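Local coordinates for protein poly-beta-1,6-N-acetyl-D-glucosamine N-deacetylase (Aggregatibacter actinomycetemcomitans, PDB 4U10) that probably removes N-acetyl groups from poly-beta-1,6-N-acetyl-D-glucosamine, here represented by the zinc-binding polysaccharide deacetylase part of a longer protein, at residues S30-K42 with N82-P94. Sequence-based numbering, arbitrary orientation.
With ZN (zinc ion), chain E.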
loop_
_atom_site.group_PDB
_atom_site.type_symbol
_atom_site.label_atom_id
_atom_site.label_comp_id
_atom_site.label_asym_id
_atom_site.label_seq_id
_atom_site.Cartn_x
_atom_site.Cartn_y
_atom_site.Cartn_z
ATOM N N SER A 30 9.662 -8.719 -11.408
ATOM C CA SER A 30 9.382 -8.820 -12.825
ATOM C C SER A 30 7.929 -9.197 -12.967
ATOM O O SER A 30 7.321 -9.823 -12.078
ATOM C CB SER A 30 10.262 -9.895 -13.538
ATOM O OG SER A 30 9.963 -11.182 -13.003
ATOM N N ALA A 31 7.380 -8.783 -14.083
ATOM C CA ALA A 31 6.031 -9.131 -14.446
ATOM C C ALA A 31 5.934 -10.667 -14.552
ATOM O O ALA A 31 4.927 -11.240 -14.180
ATOM C CB ALA A 31 5.679 -8.445 -15.735
ATOM N N ASN A 32 6.989 -11.357 -15.005
ATOM C CA ASN A 32 6.917 -12.834 -15.060
ATOM C C ASN A 32 6.725 -13.449 -13.701
ATOM O O ASN A 32 5.920 -14.413 -13.527
ATOM C CB ASN A 32 8.172 -13.427 -15.721
ATOM C CG ASN A 32 8.032 -14.922 -15.983
ATOM O OD1 ASN A 32 7.393 -15.329 -16.952
ATOM N ND2 ASN A 32 8.605 -15.754 -15.093
ATOM N N LEU A 33 7.438 -12.901 -12.706
ATOM C CA LEU A 33 7.289 -13.411 -11.357
ATOM C C LEU A 33 5.875 -13.140 -10.834
ATOM O O LEU A 33 5.311 -14.006 -10.140
ATOM C CB LEU A 33 8.329 -12.894 -10.374
ATOM C CG LEU A 33 8.158 -13.391 -8.951
ATOM C CD1 LEU A 33 8.438 -14.889 -8.832
ATOM C CD2 LEU A 33 9.101 -12.641 -8.006
ATOM N N LEU A 34 5.315 -11.990 -11.187
ATOM C CA LEU A 34 3.968 -11.599 -10.754
ATOM C C LEU A 34 2.958 -12.611 -11.370
ATOM O O LEU A 34 2.092 -13.188 -10.675
ATOM C CB LEU A 34 3.623 -10.173 -11.232
ATOM C CG LEU A 34 2.188 -9.699 -10.939
ATOM C CD1 LEU A 34 1.991 -9.571 -9.423
ATOM C CD2 LEU A 34 1.712 -8.405 -11.620
ATOM N N ILE A 35 3.087 -12.831 -12.658
ATOM C CA ILE A 35 2.193 -13.833 -13.400
ATOM C C ILE A 35 2.286 -15.204 -12.790
ATOM O O ILE A 35 1.278 -15.944 -12.661
ATOM C CB ILE A 35 2.524 -13.802 -14.907
ATOM C CG1 ILE A 35 2.021 -12.470 -15.475
ATOM C CG2 ILE A 35 1.949 -15.013 -15.681
ATOM C CD1 ILE A 35 2.527 -12.082 -16.876
ATOM N N SER A 36 3.494 -15.535 -12.304
ATOM C CA SER A 36 3.729 -16.843 -11.730
ATOM C C SER A 36 2.995 -16.989 -10.421
ATOM O O SER A 36 2.421 -18.072 -10.098
ATOM C CB SER A 36 5.245 -17.155 -11.592
ATOM O OG SER A 36 5.783 -16.672 -10.400
ATOM N N HIS A 37 3.007 -15.912 -9.639
ATOM C CA HIS A 37 2.230 -15.883 -8.451
ATOM C C HIS A 37 0.710 -15.981 -8.794
ATOM O O HIS A 37 0.001 -16.698 -8.140
ATOM C CB HIS A 37 2.485 -14.609 -7.653
ATOM C CG HIS A 37 3.853 -14.516 -7.091
ATOM N ND1 HIS A 37 4.332 -13.365 -6.524
ATOM C CD2 HIS A 37 4.868 -15.402 -7.048
ATOM C CE1 HIS A 37 5.563 -13.557 -6.096
ATOM N NE2 HIS A 37 5.918 -14.785 -6.408
ATOM N N PHE A 38 0.254 -15.213 -9.769
ATOM C CA PHE A 38 -1.190 -15.152 -10.156
ATOM C C PHE A 38 -1.684 -16.483 -10.643
ATOM O O PHE A 38 -2.793 -16.901 -10.329
ATOM C CB PHE A 38 -1.406 -14.124 -11.259
ATOM C CG PHE A 38 -1.433 -12.714 -10.766
ATOM C CD1 PHE A 38 -1.014 -12.398 -9.478
ATOM C CD2 PHE A 38 -1.816 -11.701 -11.606
ATOM C CE1 PHE A 38 -1.020 -11.073 -9.029
ATOM C CE2 PHE A 38 -1.815 -10.395 -11.164
ATOM C CZ PHE A 38 -1.443 -10.082 -9.869
ATOM N N ASN A 39 -0.832 -17.143 -11.418
ATOM C CA ASN A 39 -1.046 -18.564 -11.781
ATOM C C ASN A 39 -1.006 -19.572 -10.638
ATOM O O ASN A 39 -1.809 -20.481 -10.609
ATOM C CB ASN A 39 0.003 -18.978 -12.797
ATOM C CG ASN A 39 -0.242 -18.370 -14.129
ATOM O OD1 ASN A 39 -1.363 -17.942 -14.434
ATOM N ND2 ASN A 39 0.809 -18.312 -14.960
ATOM N N TRP A 40 -0.052 -19.444 -9.732
ATOM C CA TRP A 40 0.099 -20.362 -8.647
ATOM C C TRP A 40 -1.092 -20.239 -7.707
ATOM O O TRP A 40 -1.574 -21.269 -7.189
ATOM C CB TRP A 40 1.377 -20.089 -7.879
ATOM C CG TRP A 40 1.560 -21.078 -6.827
ATOM C CD1 TRP A 40 2.209 -22.272 -6.949
ATOM C CD2 TRP A 40 1.045 -21.033 -5.483
ATOM N NE1 TRP A 40 2.157 -22.954 -5.765
ATOM C CE2 TRP A 40 1.441 -22.227 -4.850
ATOM C CE3 TRP A 40 0.290 -20.097 -4.754
ATOM C CZ2 TRP A 40 1.110 -22.523 -3.514
ATOM C CZ3 TRP A 40 -0.030 -20.385 -3.420
ATOM C CH2 TRP A 40 0.377 -21.591 -2.817
ATOM N N LEU A 41 -1.579 -19.005 -7.490
ATOM C CA LEU A 41 -2.721 -18.828 -6.612
ATOM C C LEU A 41 -3.921 -19.580 -7.202
ATOM O O LEU A 41 -4.565 -20.344 -6.493
ATOM C CB LEU A 41 -3.094 -17.330 -6.407
ATOM C CG LEU A 41 -2.069 -16.435 -5.708
ATOM C CD1 LEU A 41 -2.419 -14.976 -5.857
ATOM C CD2 LEU A 41 -2.016 -16.827 -4.248
ATOM N N LYS A 42 -4.220 -19.352 -8.480
ATOM C CA LYS A 42 -5.496 -19.875 -9.043
ATOM C C LYS A 42 -5.412 -21.403 -9.210
ATOM O O LYS A 42 -6.444 -22.086 -9.101
ATOM C CB LYS A 42 -5.837 -19.247 -10.385
ATOM C CG LYS A 42 -5.050 -19.801 -11.581
ATOM C CD LYS A 42 -5.352 -18.955 -12.808
ATOM C CE LYS A 42 -4.973 -19.593 -14.136
ATOM N NZ LYS A 42 -3.529 -19.921 -14.182
ATOM N N ASN A 82 0.727 0.815 -16.010
ATOM C CA ASN A 82 1.380 0.367 -17.244
ATOM C C ASN A 82 1.697 -1.128 -17.357
ATOM O O ASN A 82 1.850 -1.630 -18.465
ATOM C CB ASN A 82 2.724 1.084 -17.477
ATOM C CG ASN A 82 2.557 2.558 -17.692
ATOM O OD1 ASN A 82 1.528 3.005 -18.205
ATOM N ND2 ASN A 82 3.535 3.351 -17.226
ATOM N N VAL A 83 1.873 -1.805 -16.230
ATOM C CA VAL A 83 2.345 -3.155 -16.220
ATOM C C VAL A 83 1.337 -3.987 -15.455
ATOM O O VAL A 83 0.812 -4.937 -15.998
ATOM C CB VAL A 83 3.731 -3.267 -15.568
ATOM C CG1 VAL A 83 4.154 -4.737 -15.408
ATOM C CG2 VAL A 83 4.772 -2.473 -16.362
ATOM N N ILE A 84 0.972 -3.570 -14.256
ATOM C CA ILE A 84 0.159 -4.413 -13.392
ATOM C C ILE A 84 -1.295 -4.496 -13.856
ATOM O O ILE A 84 -1.873 -5.574 -13.938
ATOM C CB ILE A 84 0.260 -3.917 -11.947
ATOM C CG1 ILE A 84 1.685 -4.132 -11.444
ATOM C CG2 ILE A 84 -0.698 -4.680 -11.047
ATOM C CD1 ILE A 84 2.108 -3.150 -10.396
ATOM N N TYR A 85 -1.894 -3.356 -14.133
ATOM C CA TYR A 85 -3.317 -3.258 -14.334
ATOM C C TYR A 85 -3.790 -4.115 -15.503
ATOM O O TYR A 85 -4.709 -4.896 -15.337
ATOM C CB TYR A 85 -3.694 -1.755 -14.413
ATOM C CG TYR A 85 -5.115 -1.443 -14.759
ATOM C CD1 TYR A 85 -6.142 -1.933 -14.002
ATOM C CD2 TYR A 85 -5.431 -0.601 -15.854
ATOM C CE1 TYR A 85 -7.472 -1.641 -14.335
ATOM C CE2 TYR A 85 -6.743 -0.297 -16.183
ATOM C CZ TYR A 85 -7.745 -0.809 -15.424
ATOM O OH TYR A 85 -9.027 -0.525 -15.740
ATOM N N PRO A 86 -3.101 -4.070 -16.658
ATOM C CA PRO A 86 -3.495 -4.954 -17.757
ATOM C C PRO A 86 -3.545 -6.460 -17.339
ATOM O O PRO A 86 -4.454 -7.179 -17.755
ATOM C CB PRO A 86 -2.430 -4.717 -18.829
ATOM C CG PRO A 86 -1.729 -3.447 -18.459
ATOM C CD PRO A 86 -1.948 -3.228 -16.982
ATOM N N ILE A 87 -2.602 -6.871 -16.494
ATOM C CA ILE A 87 -2.523 -8.211 -15.969
ATOM C C ILE A 87 -3.686 -8.476 -15.040
ATOM O O ILE A 87 -4.317 -9.517 -15.146
ATOM C CB ILE A 87 -1.180 -8.472 -15.268
ATOM C CG1 ILE A 87 -0.033 -8.426 -16.292
ATOM C CG2 ILE A 87 -1.162 -9.869 -14.608
ATOM C CD1 ILE A 87 1.353 -8.337 -15.657
ATOM N N LEU A 88 -4.033 -7.513 -14.182
ATOM C CA LEU A 88 -5.198 -7.730 -13.279
ATOM C C LEU A 88 -6.456 -7.956 -14.089
ATOM O O LEU A 88 -7.262 -8.851 -13.749
ATOM C CB LEU A 88 -5.403 -6.568 -12.319
ATOM C CG LEU A 88 -4.318 -6.228 -11.294
ATOM C CD1 LEU A 88 -4.583 -4.908 -10.585
ATOM C CD2 LEU A 88 -4.180 -7.414 -10.346
ATOM N N LYS A 89 -6.629 -7.151 -15.135
ATOM C CA LYS A 89 -7.753 -7.251 -16.035
ATOM C C LYS A 89 -7.803 -8.614 -16.756
ATOM O O LYS A 89 -8.847 -9.203 -16.813
ATOM C CB LYS A 89 -7.758 -6.140 -17.074
ATOM C CG LYS A 89 -8.039 -4.792 -16.490
ATOM C CD LYS A 89 -8.385 -3.780 -17.549
ATOM C CE LYS A 89 -7.184 -3.490 -18.429
ATOM N NZ LYS A 89 -7.343 -2.212 -19.204
ATOM N N ALA A 90 -6.684 -9.070 -17.301
ATOM C CA ALA A 90 -6.550 -10.408 -17.905
ATOM C C ALA A 90 -6.912 -11.573 -16.962
ATOM O O ALA A 90 -7.557 -12.533 -17.364
ATOM C CB ALA A 90 -5.106 -10.609 -18.354
ATOM N N TYR A 91 -6.495 -11.491 -15.714
ATOM C CA TYR A 91 -6.853 -12.499 -14.732
ATOM C C TYR A 91 -8.198 -12.288 -14.048
ATOM O O TYR A 91 -8.623 -13.124 -13.256
ATOM C CB TYR A 91 -5.754 -12.544 -13.678
ATOM C CG TYR A 91 -4.568 -13.334 -14.166
ATOM C CD1 TYR A 91 -3.630 -12.785 -15.008
ATOM C CD2 TYR A 91 -4.394 -14.656 -13.737
ATOM C CE1 TYR A 91 -2.522 -13.548 -15.430
ATOM C CE2 TYR A 91 -3.327 -15.431 -14.165
ATOM C CZ TYR A 91 -2.406 -14.895 -15.039
ATOM O OH TYR A 91 -1.346 -15.709 -15.408
ATOM N N ASN A 92 -8.826 -11.166 -14.329
ATOM C CA ASN A 92 -9.925 -10.650 -13.529
ATOM C C ASN A 92 -9.684 -10.724 -11.980
ATOM O O ASN A 92 -10.514 -11.176 -11.178
ATOM C CB ASN A 92 -11.243 -11.281 -13.980
ATOM C CG ASN A 92 -12.434 -10.488 -13.512
ATOM O OD1 ASN A 92 -12.463 -9.252 -13.592
ATOM N ND2 ASN A 92 -13.408 -11.189 -12.988
ATOM N N TYR A 93 -8.506 -10.234 -11.605
ATOM C CA TYR A 93 -8.084 -10.079 -10.213
ATOM C C TYR A 93 -8.237 -8.679 -9.717
ATOM O O TYR A 93 -7.663 -7.738 -10.276
ATOM C CB TYR A 93 -6.615 -10.474 -10.061
ATOM C CG TYR A 93 -6.335 -11.947 -10.012
ATOM C CD1 TYR A 93 -7.357 -12.918 -10.029
ATOM C CD2 TYR A 93 -5.038 -12.388 -9.893
ATOM C CE1 TYR A 93 -7.043 -14.281 -9.961
ATOM C CE2 TYR A 93 -4.742 -13.738 -9.806
ATOM C CZ TYR A 93 -5.744 -14.686 -9.857
ATOM O OH TYR A 93 -5.386 -16.021 -9.743
ATOM N N PRO A 94 -9.053 -8.498 -8.677
ATOM C CA PRO A 94 -9.065 -7.190 -8.053
ATOM C C PRO A 94 -7.855 -7.013 -7.126
ATOM O O PRO A 94 -7.158 -8.000 -6.760
ATOM C CB PRO A 94 -10.332 -7.203 -7.222
ATOM C CG PRO A 94 -10.587 -8.621 -6.923
ATOM C CD PRO A 94 -10.018 -9.414 -8.059
HETATM ZN ZN ZN E . -2.398 -22.105 -14.465
#
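Y91, at the end of helix 79-91, and Y93, just past its Schellman turn, reach across to helix 31-42: Y93 OH donates to F38 O at 2.8 Å, and Y91 OH to N39 OD1. The helical segments 31-42 and 82-91 run nearly parallel (axes 11.1 Å apart, crossing at -25°) and cover one side of the parallel strands 3-13 and 68-75 of the polysaccharide deacetylase fold. The Y93 bond meets the F38 carbonyl at 142°, its donor tilted from the carbonyl plane. F38 O otherwise receives a weak bond from K42 N in the last helical turn, and the phenol supplements it. At 2.4 Å, the separation of Y91 OH and N39 OD1 is very short, and its exact value is doubtful; the amide oxygen lies at the edge of the tyrosine ring, near its plane.

F38, Y91 and Y93 form an aromatic cluster. The Y93 edge points at one face of F38, edge-to-face with centroids 5.0 Å apart, while L34 of its own helix covers the opposite face. F38 in turn directs its edge at the Y91 face, and its CB sits over that ring in a CH-pi contact. With CG anti to the carbonyl carbon (chi1 -79°), the F38 ring presents a face to Y93 and an edge to Y91.

The helices pack knobs-into-holes: I87 sits among A31, L34, I35 and F38, and Y91, nearer the C-terminal ends, among I35, F38, N39 and K42. F38, L41 and Y93 also rest on L71 of strand 68-75, and I84 touches V12 and F73. At the far end K42 and D43 bind a peripheral zinc ion, with K42 NZ 2.5 Å from the metal, while K42 CB packs against Y93 OH at 3.3 Å.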